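Local atomic coordinates of chintase (Rhizomucor miehei, PDB entry 5YUQ), a protein that probably hydrolyses the beta-1,4 linkages of chitin, as a family 18 glycoside hydrolase from a thermophilic fungus with a tunnel-shaped active site. Residues D23-A28 and K47-E52. Sequence-based numbering, arbitrary orientation.
Sequences DHIVYA and KSVVQE
I25 is the first residue of 23-28 to meet the helical segment 47-52: its CG2 methyl lies 4.5 Å from CG1 of V49. The touch comes from this methyl and not from the longer CG1-CD1 branch; the I25 side chain also touches W19 of a loop. The CA atoms of I25 and V50 are 9.0 Å apart, a spacing that leaves room for one layer of side chains between strand and helix. V26, like H24 before I25, directs its CB away from the helix. Y27 again directs its CB at the helix, as expected of alternate positions on an extended strand. Its chi1 of -169° sets the ring anti to the backbone N, and the ring thereby extends toward the helix. There CE2 comes 4.2 Å from CG2 of V49, which sits at the ring's edge, near its plane, so this is an edge contact and not a CH-pi contact over the face. V49 thus spans both strand residues, one methyl for each: with chi1 at 178°, CG1 stands anti to the backbone N and is turned to I25, while CG2 serves Y27. No hydrogen bond joins the segments, and they bury only 97 Å² between them, all of it from these three buried side chains. The polar end of Y27 is engaged beyond the contact, its OH hydrogen-bonded to D10 and to Q45, the latter one helical turn before V49. Strand 24-32 lies between the parallel strands 4-9 and 59-65 in the TIM barrel of family 18. Helix 43-55 packs on the outside of this wall: I25 and Y27 also touch V8 of strand 4-9, while V49 and V50 rest on I60 of strand 59-65.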
loop_
_atom_site.group_PDB
_atom_site.type_symbol
_atom_site.label_atom_id
_atom_site.label_comp_id
_atom_site.label_asym_id
_atom_site.label_seq_id
_atom_site.Cartn_x
_atom_site.Cartn_y
_atom_site.Cartn_z
ATOM N N ASP A 23 3.337 4.926 15.729
ATOM C CA ASP A 23 4.582 4.393 16.270
ATOM C C ASP A 23 5.747 4.503 15.305
ATOM O O ASP A 23 6.905 4.509 15.714
ATOM C CB ASP A 23 4.391 2.919 16.625
ATOM C CG ASP A 23 3.256 2.706 17.587
ATOM O OD1 ASP A 23 3.376 3.172 18.737
ATOM O OD2 ASP A 23 2.254 2.065 17.205
ATOM N N HIS A 24 5.442 4.574 14.018
ATOM C CA HIS A 24 6.448 4.388 12.994
ATOM C C HIS A 24 6.058 5.218 11.783
ATOM O O HIS A 24 4.926 5.137 11.320
ATOM C CB HIS A 24 6.483 2.888 12.645
ATOM C CG HIS A 24 7.508 2.500 11.628
ATOM N ND1 HIS A 24 7.337 1.409 10.802
ATOM C CD2 HIS A 24 8.731 3.004 11.337
ATOM C CE1 HIS A 24 8.402 1.272 10.030
ATOM N NE2 HIS A 24 9.264 2.223 10.336
ATOM N N ILE A 25 6.979 6.042 11.291
ATOM C CA ILE A 25 6.735 6.784 10.056
ATOM C C ILE A 25 7.489 6.081 8.944
ATOM O O ILE A 25 8.645 5.695 9.133
ATOM C CB ILE A 25 7.233 8.239 10.144
ATOM C CG1 ILE A 25 6.388 9.041 11.137
ATOM C CG2 ILE A 25 7.174 8.919 8.776
ATOM C CD1 ILE A 25 4.956 9.275 10.702
ATOM N N VAL A 26 6.833 5.871 7.809
ATOM C CA VAL A 26 7.485 5.272 6.647
ATOM C C VAL A 26 7.484 6.307 5.540
ATOM O O VAL A 26 6.433 6.716 5.062
ATOM C CB VAL A 26 6.774 3.988 6.193
ATOM C CG1 VAL A 26 7.654 3.222 5.219
ATOM C CG2 VAL A 26 6.475 3.110 7.398
ATOM N N TYR A 27 8.674 6.754 5.162
ATOM C CA TYR A 27 8.815 7.898 4.270
ATOM C C TYR A 27 8.961 7.420 2.825
ATOM O O TYR A 27 9.927 6.749 2.480
ATOM C CB TYR A 27 10.030 8.732 4.690
ATOM C CG TYR A 27 10.119 10.075 4.011
ATOM C CD1 TYR A 27 10.547 10.185 2.694
ATOM C CD2 TYR A 27 9.798 11.233 4.697
ATOM C CE1 TYR A 27 10.624 11.416 2.068
ATOM C CE2 TYR A 27 9.877 12.468 4.085
ATOM C CZ TYR A 27 10.298 12.552 2.778
ATOM O OH TYR A 27 10.362 13.786 2.172
ATOM N N ALA A 28 7.999 7.791 1.981
ATOM C CA ALA A 28 7.932 7.304 0.602
ATOM C C ALA A 28 8.171 8.444 -0.392
ATOM O O ALA A 28 7.613 9.517 -0.200
ATOM C CB ALA A 28 6.555 6.704 0.362
ATOM N N LYS A 47 15.472 14.865 6.154
ATOM C CA LYS A 47 16.222 15.238 7.351
ATOM C C LYS A 47 15.343 15.935 8.381
ATOM O O LYS A 47 15.455 15.668 9.574
ATOM C CB LYS A 47 17.443 16.094 6.996
ATOM C CG LYS A 47 18.438 15.337 6.136
ATOM C CD LYS A 47 19.875 15.729 6.372
ATOM C CE LYS A 47 20.803 14.720 5.694
ATOM N NZ LYS A 47 22.194 15.230 5.569
ATOM N N SER A 48 14.463 16.818 7.921
ATOM C CA SER A 48 13.536 17.483 8.825
ATOM C C SER A 48 12.634 16.483 9.540
ATOM O O SER A 48 12.477 16.542 10.755
ATOM C CB SER A 48 12.691 18.515 8.077
ATOM O OG SER A 48 11.535 18.826 8.831
ATOM N N VAL A 49 12.059 15.550 8.786
ATOM C CA VAL A 49 11.115 14.604 9.371
ATOM C C VAL A 49 11.800 13.602 10.291
ATOM O O VAL A 49 11.249 13.242 11.328
ATOM C CB VAL A 49 10.275 13.877 8.282
ATOM C CG1 VAL A 49 9.325 12.865 8.923
ATOM C CG2 VAL A 49 9.484 14.900 7.486
ATOM N N VAL A 50 13.008 13.166 9.931
ATOM C CA VAL A 50 13.770 12.281 10.813
ATOM C C VAL A 50 14.054 12.963 12.148
ATOM O O VAL A 50 13.879 12.375 13.215
ATOM C CB VAL A 50 15.099 11.814 10.176
ATOM C CG1 VAL A 50 15.950 11.090 11.207
ATOM C CG2 VAL A 50 14.823 10.888 8.999
ATOM N N GLN A 51 14.481 14.218 12.088
ATOM C CA GLN A 51 14.753 14.966 13.303
ATOM C C GLN A 51 13.492 15.099 14.167
ATOM O O GLN A 51 13.539 14.909 15.383
ATOM C CB GLN A 51 15.341 16.337 12.966
ATOM C CG GLN A 51 15.731 17.135 14.198
ATOM C CD GLN A 51 16.761 16.404 15.040
ATOM O OE1 GLN A 51 17.930 16.285 14.654
ATOM N NE2 GLN A 51 16.329 15.887 16.186
ATOM N N GLU A 52 12.362 15.411 13.541
ATOM C CA GLU A 52 11.106 15.521 14.273
ATOM C C GLU A 52 10.720 14.201 14.900
ATOM O O GLU A 52 10.323 14.151 16.055
ATOM C CB GLU A 52 9.974 16.009 13.357
ATOM C CG GLU A 52 10.158 17.410 12.836
ATOM C CD GLU A 52 8.982 17.886 12.010
ATOM O OE1 GLU A 52 9.030 19.039 11.521
ATOM O OE2 GLU A 52 8.012 17.112 11.854
#